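Local structure of endoglucanase EG-II (Hypocrea jecorina, 3QR3) at residues 140-146 and 176-182; 159-163 and 200-205; 189-193 and 240-245; 215-221 and 255-261; 291-295 and 305-309. The protein catalyses the endo-hydrolysis of beta-1,4-glucosidic bonds in cellulose, working as a family 5 endoglucanase whose catalytic domain is a TIM barrel. All coordinates share one frame. Residue numbers count along the deposited sequence, not the author numbering.

Interaction 1 of 5, residues 140-146 and 176-182; sequences SRVWFGI and SQFISLP. With SO4 (sulfate ion), chain E.
W143 (chi1 t, chi2 -49°) packs one face of its six-membered ring against F178, whose CB stands 3.6 Å from the ring centroid, a CH-pi contact; the two rings meet obliquely, planes at 32°. W143 NE1 donates to S180 OG at 2.8 Å, and that hydroxyl is also bonded to D217. Strands 142-145 and 179-182 run parallel, axes 4.8 Å apart at 20°, with F144 bridged to I179 (CA-CA 4.6 Å): F144 N donates to F178 O at 3.0 Å and S180 N to F144 O at 2.9 Å. Joined through helix 155-171, they form a beta-alpha-beta unit, the fourth and fifth strands of the TIM barrel. On the outward side F144 (m) brings CE2 to 3.4 Å from Q177 CB, and I146 CD1 reaches I179 CG2 at 3.7 Å. Toward S140 direct backbone bonds give way to a water, which bonds S140 O (2.8 Å), V142 O (2.6 Å) and F178 N (2.9 Å). R141 binds a sulfate, probably from the crystallisation liquor, through NE to O4 (2.9 Å) and NH2 to O1 (3.0 Å).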
# COMPACT_ATOMS: atom_id res chain seq x y z
N SER A 140 -4.52 8.52 14.61
CA SER A 140 -5.64 8.19 13.74
C SER A 140 -5.31 8.25 12.24
O SER A 140 -6.12 7.82 11.41
CB SER A 140 -6.83 9.11 14.04
OG SER A 140 -6.57 10.43 13.59
N ARG A 141 -4.14 8.77 11.88
CA ARG A 141 -3.81 8.88 10.46
C ARG A 141 -2.90 7.74 9.98
O ARG A 141 -2.45 7.73 8.83
CB ARG A 141 -3.21 10.25 10.13
CG ARG A 141 -4.26 11.37 10.05
CD ARG A 141 -3.64 12.73 9.75
NE ARG A 141 -2.95 13.29 10.91
CZ ARG A 141 -1.63 13.46 10.99
NH1 ARG A 141 -0.85 13.11 9.98
NH2 ARG A 141 -1.10 13.99 12.09
N VAL A 142 -2.63 6.79 10.86
CA VAL A 142 -1.99 5.55 10.45
C VAL A 142 -3.06 4.65 9.85
O VAL A 142 -4.14 4.47 10.42
CB VAL A 142 -1.28 4.86 11.64
CG1 VAL A 142 -0.83 3.45 11.26
CG2 VAL A 142 -0.09 5.70 12.09
N TRP A 143 -2.78 4.09 8.69
CA TRP A 143 -3.75 3.29 7.95
C TRP A 143 -3.16 1.87 7.95
O TRP A 143 -1.99 1.70 7.60
CB TRP A 143 -3.85 3.85 6.53
CG TRP A 143 -4.80 3.16 5.62
CD1 TRP A 143 -4.90 1.81 5.39
CD2 TRP A 143 -5.77 3.78 4.77
NE1 TRP A 143 -5.89 1.56 4.47
CE2 TRP A 143 -6.44 2.75 4.07
CE3 TRP A 143 -6.15 5.11 4.54
CZ2 TRP A 143 -7.46 3.01 3.16
CZ3 TRP A 143 -7.16 5.36 3.64
CH2 TRP A 143 -7.81 4.32 2.95
N PHE A 144 -3.94 0.87 8.37
CA PHE A 144 -3.41 -0.49 8.53
C PHE A 144 -3.55 -1.32 7.24
O PHE A 144 -4.64 -1.81 6.91
CB PHE A 144 -4.07 -1.21 9.72
CG PHE A 144 -3.83 -0.54 11.05
CD1 PHE A 144 -2.71 -0.85 11.80
CD2 PHE A 144 -4.72 0.41 11.55
CE1 PHE A 144 -2.48 -0.23 13.02
CE2 PHE A 144 -4.49 1.02 12.77
CZ PHE A 144 -3.37 0.71 13.50
N GLY A 145 -2.45 -1.46 6.51
CA GLY A 145 -2.41 -2.19 5.25
C GLY A 145 -2.10 -3.66 5.48
O GLY A 145 -0.94 -4.11 5.37
N ILE A 146 -3.15 -4.40 5.79
CA ILE A 146 -3.03 -5.76 6.32
C ILE A 146 -2.03 -6.66 5.59
O ILE A 146 -1.23 -7.35 6.23
CB ILE A 146 -4.43 -6.43 6.37
CG1 ILE A 146 -5.28 -5.75 7.44
CG2 ILE A 146 -4.31 -7.92 6.66
CD1 ILE A 146 -6.64 -6.45 7.71
N SER A 176 -10.01 4.18 15.63
CA SER A 176 -10.35 5.29 14.75
C SER A 176 -9.82 5.13 13.33
O SER A 176 -10.25 5.82 12.41
CB SER A 176 -9.82 6.61 15.34
OG SER A 176 -8.40 6.65 15.26
N GLN A 177 -8.87 4.21 13.14
CA GLN A 177 -8.08 4.18 11.91
C GLN A 177 -8.75 3.45 10.75
O GLN A 177 -9.57 2.56 10.97
CB GLN A 177 -6.72 3.51 12.19
CG GLN A 177 -5.77 4.32 13.06
CD GLN A 177 -6.00 4.12 14.56
OE1 GLN A 177 -6.99 3.54 14.99
NE2 GLN A 177 -5.06 4.61 15.36
N PHE A 178 -8.39 3.82 9.53
CA PHE A 178 -8.72 3.01 8.35
C PHE A 178 -7.97 1.69 8.38
O PHE A 178 -6.80 1.62 8.81
CB PHE A 178 -8.33 3.74 7.05
CG PHE A 178 -9.20 4.93 6.72
CD1 PHE A 178 -10.55 4.77 6.42
CD2 PHE A 178 -8.65 6.21 6.66
CE1 PHE A 178 -11.34 5.85 6.10
CE2 PHE A 178 -9.44 7.31 6.34
CZ PHE A 178 -10.78 7.13 6.05
N ILE A 179 -8.61 0.63 7.89
CA ILE A 179 -7.98 -0.67 7.75
C ILE A 179 -8.25 -1.20 6.34
O ILE A 179 -9.38 -1.17 5.88
CB ILE A 179 -8.51 -1.68 8.80
CG1 ILE A 179 -8.29 -1.16 10.22
CG2 ILE A 179 -7.82 -3.03 8.63
CD1 ILE A 179 -8.91 -2.06 11.29
N SER A 180 -7.21 -1.66 5.66
CA SER A 180 -7.35 -2.23 4.32
C SER A 180 -7.84 -3.67 4.35
O SER A 180 -7.41 -4.45 5.21
CB SER A 180 -6.00 -2.25 3.61
OG SER A 180 -5.56 -0.94 3.30
N LEU A 181 -8.70 -4.03 3.40
CA LEU A 181 -9.09 -5.42 3.18
C LEU A 181 -8.57 -5.86 1.81
O LEU A 181 -9.14 -5.50 0.78
CB LEU A 181 -10.62 -5.57 3.26
CG LEU A 181 -11.31 -4.99 4.50
CD1 LEU A 181 -12.82 -5.17 4.43
CD2 LEU A 181 -10.75 -5.62 5.78
N PRO A 182 -7.48 -6.65 1.78
CA PRO A 182 -6.92 -7.06 0.48
C PRO A 182 -7.41 -8.43 -0.00
O PRO A 182 -7.52 -9.37 0.79
CB PRO A 182 -5.43 -7.12 0.77
CG PRO A 182 -5.39 -7.65 2.21
CD PRO A 182 -6.61 -7.06 2.90
S SO4 E . -4.16 13.85 14.43
O1 SO4 E . -3.19 14.87 14.01
O2 SO4 E . -3.59 13.00 15.47
O3 SO4 E . -5.35 14.49 14.96
O4 SO4 E . -4.51 13.02 13.28
O HOH W 1 -6.23 5.76 9.49

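Interaction 2 of 5, residues 159-163 and 200-205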
# COMPACT_ATOMS: atom_id res chain seq x y z
N ALA A 159 -10.23 -14.62 4.10
CA ALA A 159 -11.18 -13.66 4.69
C ALA A 159 -11.33 -13.83 6.20
O ALA A 159 -11.47 -12.85 6.93
CB ALA A 159 -12.55 -13.77 4.00
N ALA A 160 -11.33 -15.08 6.67
CA ALA A 160 -11.37 -15.36 8.10
C ALA A 160 -10.12 -14.81 8.78
O ALA A 160 -10.21 -14.18 9.84
CB ALA A 160 -11.49 -16.87 8.34
N THR A 161 -8.97 -15.04 8.17
CA THR A 161 -7.70 -14.51 8.68
C THR A 161 -7.79 -13.00 8.77
O THR A 161 -7.45 -12.39 9.80
CB THR A 161 -6.52 -14.93 7.76
OG1 THR A 161 -6.39 -16.35 7.78
CG2 THR A 161 -5.19 -14.27 8.20
N VAL A 162 -8.26 -12.38 7.69
CA VAL A 162 -8.41 -10.93 7.67
C VAL A 162 -9.33 -10.45 8.80
O VAL A 162 -9.03 -9.45 9.46
CB VAL A 162 -8.89 -10.40 6.28
CG1 VAL A 162 -9.22 -8.91 6.35
CG2 VAL A 162 -7.82 -10.66 5.20
N GLN A 163 -10.43 -11.16 9.02
CA GLN A 163 -11.35 -10.83 10.12
C GLN A 163 -10.64 -10.89 11.48
O GLN A 163 -10.82 -10.01 12.32
CB GLN A 163 -12.57 -11.76 10.11
CG GLN A 163 -13.52 -11.57 11.29
CD GLN A 163 -14.21 -10.20 11.27
OE1 GLN A 163 -15.21 -10.01 10.58
NE2 GLN A 163 -13.67 -9.25 12.03
N ALA A 200 -16.42 -12.31 -0.14
CA ALA A 200 -15.86 -12.84 1.10
C ALA A 200 -15.45 -11.72 2.06
O ALA A 200 -15.76 -11.76 3.25
CB ALA A 200 -14.67 -13.75 0.79
N LEU A 201 -14.74 -10.72 1.55
CA LEU A 201 -14.25 -9.64 2.40
C LEU A 201 -15.36 -8.70 2.89
O LEU A 201 -15.20 -8.02 3.90
CB LEU A 201 -13.16 -8.84 1.68
CG LEU A 201 -11.89 -9.65 1.44
CD1 LEU A 201 -10.95 -8.89 0.49
CD2 LEU A 201 -11.19 -9.99 2.76
N SER A 202 -16.47 -8.67 2.16
CA SER A 202 -17.62 -7.88 2.59
C SER A 202 -18.20 -8.32 3.93
O SER A 202 -18.95 -7.57 4.56
CB SER A 202 -18.72 -7.89 1.52
OG SER A 202 -18.35 -7.11 0.40
N GLN A 203 -17.86 -9.54 4.36
CA GLN A 203 -18.41 -10.10 5.60
C GLN A 203 -17.59 -9.69 6.82
O GLN A 203 -17.98 -9.96 7.96
CB GLN A 203 -18.49 -11.63 5.51
CG GLN A 203 -19.04 -12.16 4.18
CD GLN A 203 -20.33 -11.46 3.75
OE1 GLN A 203 -21.21 -11.21 4.57
NE2 GLN A 203 -20.43 -11.16 2.46
N VAL A 204 -16.44 -9.06 6.59
CA VAL A 204 -15.55 -8.67 7.68
C VAL A 204 -16.12 -7.44 8.37
O VAL A 204 -16.54 -6.51 7.71
CB VAL A 204 -14.11 -8.38 7.15
CG1 VAL A 204 -13.22 -7.82 8.25
CG2 VAL A 204 -13.51 -9.65 6.56
N THR A 205 -16.14 -7.44 9.70
CA THR A 205 -16.69 -6.32 10.44
C THR A 205 -15.83 -5.94 11.63
O THR A 205 -15.05 -6.75 12.10
CB THR A 205 -18.11 -6.64 11.01
OG1 THR A 205 -18.01 -7.73 11.95
CG2 THR A 205 -19.10 -6.98 9.90
O HOH W 2 -16.53 -12.08 9.20
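From A200 to T205 the chain leaves helix 197-201 and passes along the side of helix 155-171. A200 makes the first touch, its CB 3.8 Å from A159 CB, two small side chains that let the backbones come close. L201 follows; its CD2 lies 4.2 Å from both A159 CB and V162 CG2, and the leucine also packs on F192 and F216. The chain then folds through a type I beta turn from L201 to V204, closed by V204 N to L201 O at 3.1 Å. Q203 joins the interface mainly by its carbonyl: a water bonds Q203 O at 2.9 Å and Q163 OE1 at 2.8 Å. V204 points back toward the helix, with CG2 3.8 Å from A159 O and 4.4 Å from V162 CG1, next to L181 of the barrel strand. At T205 direct hydrogen bonds take over. Q163 (t, p) turns its amide so that OE1 accepts from T205 N at 2.9 Å and NE2 donates to T205 O at 2.9 Å. One glutamine thus satisfies both backbone groups of a residue outside any helix or strand, while the apolar part, A159, V162, A200, L201 and V204, is closed by van der Waals contact alone.

Interaction 3 of 5, residues 189-193 and 240-245; sequences AGAFI and GAFSPL
No direct hydrogen bond joins 189-193 to 240-245, part of helix 238-251 with a pi-type turn at 240-242 and a kink at P244, whose nitrogen has no proton to give; L245 N still bonds A241 O at 3.1 Å. Apolar contact starts where the backbones come closest, G190 and A241 having CA atoms 4.3 Å apart. A189 (phi/psi -62/-29) points toward the helix, its CB touching F242 CE1 at 3.7 Å, A241 CB at 4.1 Å and L245 CD2 at 4.3 Å. L245 (t, p) offers CD1 to F192 CD2 at 4.0 Å and to I193 CD1 at 4.1 Å, with F192 at t and I193 at m, t. The contact belongs to the outer layer of the TIM barrel: the loop following strand 179-182 is pressed between helix 238-251 and strand 214-219, where A189 and F192 rest on V218. Two waters bridge the segments, one bonding A189 O (2.9 Å) and A241 O (2.7 Å), the other G190 O (3.2 Å) and G240 O (2.8 Å).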
# COMPACT_ATOMS: atom_id res chain seq x y z
N ALA A 189 -7.68 -5.13 -9.15
CA ALA A 189 -8.99 -4.51 -9.21
C ALA A 189 -9.87 -5.20 -10.25
O ALA A 189 -11.09 -5.22 -10.13
CB ALA A 189 -8.85 -3.00 -9.52
N GLY A 190 -9.24 -5.77 -11.27
CA GLY A 190 -9.97 -6.44 -12.33
C GLY A 190 -10.61 -7.76 -11.91
O GLY A 190 -11.64 -8.16 -12.45
N ALA A 191 -10.00 -8.44 -10.95
CA ALA A 191 -10.47 -9.76 -10.53
C ALA A 191 -11.19 -9.71 -9.18
O ALA A 191 -11.69 -10.74 -8.71
CB ALA A 191 -9.30 -10.74 -10.45
N PHE A 192 -11.24 -8.53 -8.58
CA PHE A 192 -11.67 -8.39 -7.19
C PHE A 192 -13.08 -8.95 -6.95
O PHE A 192 -13.32 -9.61 -5.94
CB PHE A 192 -11.57 -6.93 -6.75
CG PHE A 192 -11.89 -6.71 -5.30
CD1 PHE A 192 -11.04 -7.19 -4.31
CD2 PHE A 192 -13.02 -6.01 -4.92
CE1 PHE A 192 -11.33 -7.00 -2.97
CE2 PHE A 192 -13.32 -5.81 -3.58
CZ PHE A 192 -12.47 -6.30 -2.61
N ILE A 193 -13.99 -8.70 -7.88
CA ILE A 193 -15.36 -9.21 -7.72
C ILE A 193 -15.47 -10.63 -8.26
O ILE A 193 -15.96 -11.53 -7.57
CB ILE A 193 -16.39 -8.30 -8.43
CG1 ILE A 193 -16.38 -6.92 -7.78
CG2 ILE A 193 -17.79 -8.92 -8.38
CD1 ILE A 193 -16.96 -5.82 -8.67
N GLY A 240 -12.46 -2.51 -17.97
CA GLY A 240 -12.12 -3.81 -17.44
C GLY A 240 -12.11 -3.92 -15.93
O GLY A 240 -12.26 -5.02 -15.39
N ALA A 241 -11.93 -2.81 -15.23
CA ALA A 241 -11.81 -2.89 -13.78
C ALA A 241 -12.60 -1.84 -13.02
O ALA A 241 -13.46 -2.16 -12.20
CB ALA A 241 -10.35 -2.86 -13.37
N PHE A 242 -12.32 -0.57 -13.27
CA PHE A 242 -12.79 0.46 -12.35
C PHE A 242 -14.26 0.88 -12.52
O PHE A 242 -14.87 1.34 -11.57
CB PHE A 242 -11.85 1.66 -12.35
CG PHE A 242 -10.48 1.34 -11.80
CD1 PHE A 242 -10.33 0.97 -10.47
CD2 PHE A 242 -9.36 1.40 -12.61
CE1 PHE A 242 -9.08 0.66 -9.94
CE2 PHE A 242 -8.09 1.10 -12.10
CZ PHE A 242 -7.96 0.74 -10.76
N SER A 243 -14.82 0.71 -13.72
CA SER A 243 -16.25 0.98 -13.91
C SER A 243 -17.11 -0.08 -13.19
O SER A 243 -17.94 0.27 -12.34
CB SER A 243 -16.62 1.10 -15.40
OG SER A 243 -18.02 1.34 -15.55
N PRO A 244 -16.90 -1.38 -13.50
CA PRO A 244 -17.65 -2.42 -12.78
C PRO A 244 -17.43 -2.35 -11.28
O PRO A 244 -18.35 -2.61 -10.51
CB PRO A 244 -17.04 -3.72 -13.31
CG PRO A 244 -16.39 -3.37 -14.59
CD PRO A 244 -16.02 -1.92 -14.54
N LEU A 245 -16.22 -2.00 -10.84
CA LEU A 245 -15.96 -1.92 -9.41
C LEU A 245 -16.72 -0.75 -8.78
O LEU A 245 -17.32 -0.89 -7.72
CB LEU A 245 -14.46 -1.82 -9.12
CG LEU A 245 -14.04 -1.76 -7.65
CD1 LEU A 245 -14.68 -2.91 -6.85
CD2 LEU A 245 -12.53 -1.80 -7.54
O HOH W 3 -13.72 -4.68 -11.26
O HOH W 4 -13.92 -7.05 -14.42

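Interaction 4 of 5, residues 215-221 and 255-261; sequences IFDVHKY and QAILTET
F216 CB meets A256 CB at 4.0 Å and V218 CG2 meets L258 CD1 at 4.3 Å on one face; on the opposite face, which carries D217 and I257, I215 CG2 touches I257 CG2 at 4.0 Å. Strands 215-219 and 256-261 are parallel, axes 4.6 Å apart at 32°, paired F216-A256, D217-I257 and V218-L258. Backbone bonds are F216 N-Q255 O (3.0 Å), I257 N-F216 O (2.8 Å), V218 N-I257 O (2.9 Å), T259 N-V218 O (3.0 Å) and K220 N-E260 O (3.1 Å). T259 (phi/psi -89/-9) interrupts the extended conformation; CA atoms then lie nearest for H219-E260 (4.8 Å) and Y221-T261 (5.2 Å). Toward the strand ends the D217/H219/E260 face turns polar: T259 (p) donates from OG1 to OD1 of D217 (t) at a very short 2.3 Å, E260 (m, t) sets CB 3.4 Å from the ring centroid of H219 (m), and Y221 OH, reaching across, donates to E260 OE1 at 2.6 Å. E260 lies where family 5 enzymes carry their nucleophile; it is salt-bridged to R61, and H219 bonds E149. Helices 238-251 and 267-281 cover the L258 face, and strands 179-182 and 287-296 flank the pair.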
# COMPACT_ATOMS: atom_id res chain seq x y z
N ILE A 215 -11.81 -0.55 4.39
CA ILE A 215 -11.76 -0.11 3.01
C ILE A 215 -11.18 -1.20 2.14
O ILE A 215 -10.16 -1.78 2.48
CB ILE A 215 -10.89 1.16 2.90
CG1 ILE A 215 -11.32 2.20 3.94
CG2 ILE A 215 -10.90 1.71 1.46
CD1 ILE A 215 -12.79 2.67 3.78
N PHE A 216 -11.83 -1.50 1.02
CA PHE A 216 -11.28 -2.50 0.11
C PHE A 216 -10.01 -1.97 -0.54
O PHE A 216 -9.97 -0.84 -1.00
CB PHE A 216 -12.32 -2.93 -0.93
CG PHE A 216 -13.54 -3.61 -0.33
CD1 PHE A 216 -13.42 -4.80 0.38
CD2 PHE A 216 -14.80 -3.05 -0.48
CE1 PHE A 216 -14.54 -5.43 0.93
CE2 PHE A 216 -15.92 -3.67 0.07
CZ PHE A 216 -15.79 -4.86 0.77
N ASP A 217 -8.97 -2.79 -0.55
CA ASP A 217 -7.64 -2.34 -1.02
C ASP A 217 -7.33 -3.06 -2.33
O ASP A 217 -7.14 -4.28 -2.32
CB ASP A 217 -6.61 -2.72 0.05
CG ASP A 217 -5.26 -2.07 -0.15
OD1 ASP A 217 -4.86 -1.86 -1.31
OD2 ASP A 217 -4.58 -1.79 0.87
N VAL A 218 -7.28 -2.34 -3.44
CA VAL A 218 -6.95 -2.97 -4.73
C VAL A 218 -5.70 -2.39 -5.37
O VAL A 218 -5.27 -1.30 -5.02
CB VAL A 218 -8.11 -2.88 -5.74
CG1 VAL A 218 -9.31 -3.72 -5.27
CG2 VAL A 218 -8.51 -1.43 -5.97
N HIS A 219 -5.12 -3.16 -6.29
CA HIS A 219 -3.98 -2.76 -7.10
C HIS A 219 -4.36 -2.88 -8.57
O HIS A 219 -5.19 -3.71 -8.93
CB HIS A 219 -2.80 -3.71 -6.84
CG HIS A 219 -2.16 -3.53 -5.50
ND1 HIS A 219 -0.94 -4.08 -5.19
CD2 HIS A 219 -2.57 -2.85 -4.41
CE1 HIS A 219 -0.62 -3.75 -3.95
NE2 HIS A 219 -1.59 -3.00 -3.45
N LYS A 220 -3.74 -2.09 -9.43
CA LYS A 220 -3.93 -2.27 -10.87
C LYS A 220 -2.84 -1.58 -11.65
O LYS A 220 -2.57 -0.40 -11.44
CB LYS A 220 -5.31 -1.75 -11.32
CG LYS A 220 -5.80 -2.35 -12.64
CD LYS A 220 -5.94 -3.88 -12.55
CE LYS A 220 -6.38 -4.49 -13.88
NZ LYS A 220 -5.36 -4.30 -14.97
N TYR A 221 -2.21 -2.32 -12.55
CA TYR A 221 -1.20 -1.77 -13.44
C TYR A 221 -1.74 -1.60 -14.85
O TYR A 221 -2.87 -2.01 -15.15
CB TYR A 221 0.10 -2.60 -13.39
CG TYR A 221 0.80 -2.38 -12.08
CD1 TYR A 221 1.54 -1.23 -11.85
CD2 TYR A 221 0.66 -3.29 -11.04
CE1 TYR A 221 2.16 -1.01 -10.64
CE2 TYR A 221 1.27 -3.07 -9.82
CZ TYR A 221 2.01 -1.93 -9.63
OH TYR A 221 2.62 -1.70 -8.42
N GLN A 255 -16.36 1.46 0.02
CA GLN A 255 -15.31 2.25 -0.62
C GLN A 255 -14.05 1.42 -0.81
O GLN A 255 -13.84 0.44 -0.09
CB GLN A 255 -14.98 3.47 0.24
CG GLN A 255 -16.05 4.55 0.19
CD GLN A 255 -15.77 5.67 1.15
OE1 GLN A 255 -15.39 5.45 2.30
NE2 GLN A 255 -15.95 6.89 0.69
N ALA A 256 -13.23 1.83 -1.78
CA ALA A 256 -11.97 1.16 -2.07
C ALA A 256 -10.86 2.19 -2.25
O ALA A 256 -11.13 3.35 -2.56
CB ALA A 256 -12.09 0.32 -3.33
N ILE A 257 -9.63 1.76 -2.04
CA ILE A 257 -8.47 2.58 -2.33
C ILE A 257 -7.53 1.79 -3.23
O ILE A 257 -7.37 0.58 -3.06
CB ILE A 257 -7.72 2.99 -1.05
CG1 ILE A 257 -6.51 3.86 -1.39
CG2 ILE A 257 -7.29 1.74 -0.26
CD1 ILE A 257 -6.06 4.77 -0.27
N LEU A 258 -6.95 2.46 -4.22
CA LEU A 258 -5.99 1.86 -5.12
C LEU A 258 -4.60 2.15 -4.56
O LEU A 258 -4.07 3.25 -4.73
CB LEU A 258 -6.13 2.50 -6.51
CG LEU A 258 -5.19 2.09 -7.65
CD1 LEU A 258 -5.34 0.62 -7.98
CD2 LEU A 258 -5.47 2.95 -8.88
N THR A 259 -4.01 1.16 -3.87
CA THR A 259 -2.75 1.37 -3.16
C THR A 259 -1.51 1.11 -3.99
O THR A 259 -0.39 1.39 -3.54
CB THR A 259 -2.66 0.51 -1.90
OG1 THR A 259 -2.97 -0.85 -2.23
CG2 THR A 259 -3.64 1.01 -0.85
N GLU A 260 -1.68 0.55 -5.18
CA GLU A 260 -0.57 0.45 -6.12
C GLU A 260 -1.04 0.64 -7.55
O GLU A 260 -1.95 -0.05 -8.02
CB GLU A 260 0.16 -0.89 -6.01
CG GLU A 260 1.17 -0.97 -4.88
CD GLU A 260 2.04 -2.22 -4.95
OE1 GLU A 260 2.26 -2.74 -6.07
OE2 GLU A 260 2.53 -2.67 -3.89
N THR A 261 -0.42 1.59 -8.24
CA THR A 261 -0.65 1.76 -9.66
C THR A 261 0.55 2.52 -10.19
O THR A 261 1.23 3.20 -9.43
CB THR A 261 -1.99 2.48 -9.96
OG1 THR A 261 -2.26 2.41 -11.37
CG2 THR A 261 -1.96 3.94 -9.52

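Interaction 5 of 5, residues 291-295 and 305-309; sequences VGWGA and TETPT
The 291-295 backbone is extended through V291 and G292, turns a corner at W293 and crosses a cis peptide bond into G294 (phi/psi -159/153); the 305-309 chain is a loop, entered by an ST turn in which T307 N donates to T305 OG1 at 3.2 Å. The two come closest at A295 and T307, CA atoms 4.2 Å apart, and one backbone bond links them, E306 N to G294 O at 2.9 Å. A cis peptide after a tryptophan at the end of the eighth strand is a familiar feature of family 5 barrels. Among the side chains E306 (m, t) dominates. It points toward the corner, its OE1 3.3 Å from G292 C; a CB on G292 would clash with that oxygen, so glycine fits here. A water lies 2.5 Å from E306 OE2 and 2.7 Å from W293 O. T307 OG1 is 3.3 Å from A295 CA and bonds the F298 carbonyl. W293 (t) points away from the loop, and its NE1 bonds Y302. Strand 287-296 runs between strands 256-261 and 5-11, with E306 resting on V8 of the latter, and helix 44-55 covers the outer side, Q47 touching A295 and T307, H50 and F51 meeting P308.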
# COMPACT_ATOMS: atom_id res chain seq x y z
N VAL A 291 -2.50 5.56 -5.03
CA VAL A 291 -1.11 5.64 -4.59
C VAL A 291 -0.18 5.08 -5.66
O VAL A 291 -0.26 3.91 -6.02
CB VAL A 291 -0.89 4.86 -3.27
CG1 VAL A 291 0.48 5.18 -2.69
CG2 VAL A 291 -1.98 5.21 -2.26
N GLY A 292 0.72 5.91 -6.17
CA GLY A 292 1.60 5.50 -7.25
C GLY A 292 2.72 4.60 -6.78
O GLY A 292 3.14 4.69 -5.62
N TRP A 293 3.20 3.73 -7.67
CA TRP A 293 4.38 2.89 -7.43
C TRP A 293 5.43 3.20 -8.50
O TRP A 293 5.15 3.05 -9.69
CB TRP A 293 4.01 1.40 -7.48
CG TRP A 293 5.18 0.48 -7.17
CD1 TRP A 293 6.13 0.02 -8.04
CD2 TRP A 293 5.52 -0.08 -5.89
NE1 TRP A 293 7.03 -0.78 -7.39
CE2 TRP A 293 6.69 -0.86 -6.07
CE3 TRP A 293 4.96 0.01 -4.60
CZ2 TRP A 293 7.30 -1.55 -5.01
CZ3 TRP A 293 5.56 -0.68 -3.56
CH2 TRP A 293 6.73 -1.45 -3.77
N GLY A 294 6.64 3.61 -8.11
CA GLY A 294 7.04 3.74 -6.71
C GLY A 294 8.22 4.69 -6.56
O GLY A 294 9.00 4.88 -7.50
N ALA A 295 8.33 5.31 -5.39
CA ALA A 295 9.44 6.21 -5.10
C ALA A 295 10.21 5.65 -3.90
O ALA A 295 10.28 4.43 -3.71
CB ALA A 295 8.94 7.64 -4.83
N THR A 305 9.83 4.24 -12.02
CA THR A 305 10.28 5.19 -11.01
C THR A 305 9.36 6.40 -10.92
O THR A 305 8.92 6.95 -11.94
CB THR A 305 11.76 5.63 -11.21
OG1 THR A 305 12.12 6.54 -10.17
CG2 THR A 305 11.97 6.31 -12.56
N GLU A 306 9.06 6.81 -9.68
CA GLU A 306 8.34 8.04 -9.40
C GLU A 306 9.16 8.90 -8.45
O GLU A 306 8.66 9.88 -7.91
CB GLU A 306 6.97 7.74 -8.79
CG GLU A 306 6.06 6.94 -9.71
CD GLU A 306 4.71 6.67 -9.10
OE1 GLU A 306 4.48 7.08 -7.94
OE2 GLU A 306 3.86 6.04 -9.77
N THR A 307 10.43 8.52 -8.25
CA THR A 307 11.30 9.24 -7.32
C THR A 307 11.69 10.59 -7.90
O THR A 307 12.21 10.66 -9.02
CB THR A 307 12.58 8.44 -7.04
OG1 THR A 307 12.23 7.13 -6.58
CG2 THR A 307 13.42 9.12 -5.98
N PRO A 308 11.46 11.67 -7.15
CA PRO A 308 11.87 12.99 -7.64
C PRO A 308 13.39 13.12 -7.54
O PRO A 308 14.03 12.38 -6.79
CB PRO A 308 11.20 13.95 -6.65
CG PRO A 308 11.08 13.17 -5.38
CD PRO A 308 10.90 11.72 -5.78
N THR A 309 13.95 14.05 -8.30
CA THR A 309 15.39 14.31 -8.26
C THR A 309 15.70 15.59 -7.49
O THR A 309 15.08 16.62 -7.72
CB THR A 309 15.97 14.40 -9.68
OG1 THR A 309 15.74 13.17 -10.37
CG2 THR A 309 17.48 14.68 -9.63
O HOH W 5 4.81 4.72 -11.72

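In the fold
Interactions 1, 4 and 5 all lie on the eight-stranded barrel: interaction 1 joins the fourth and fifth strands, thereby closing it, interaction 4 the sixth and seventh, near the probable active site, and interaction 5 ties the eighth to the loop that follows. Interaction 1 connects to interaction 4 through S180 and D217 (centres about 13 Å apart), and interaction 4 to interaction 5 through T261 and W293 (centres about 17 Å apart). Interactions 2 and 3 belong to the outer layer, the one beside interaction 1, the other with its centre about 10 Å from that of interaction 4, meeting at L201 and F192. Along the chain interaction 2 crosses 1 and 3, and 3 crosses 4, so successive beta-alpha units interlock around the barrel wall.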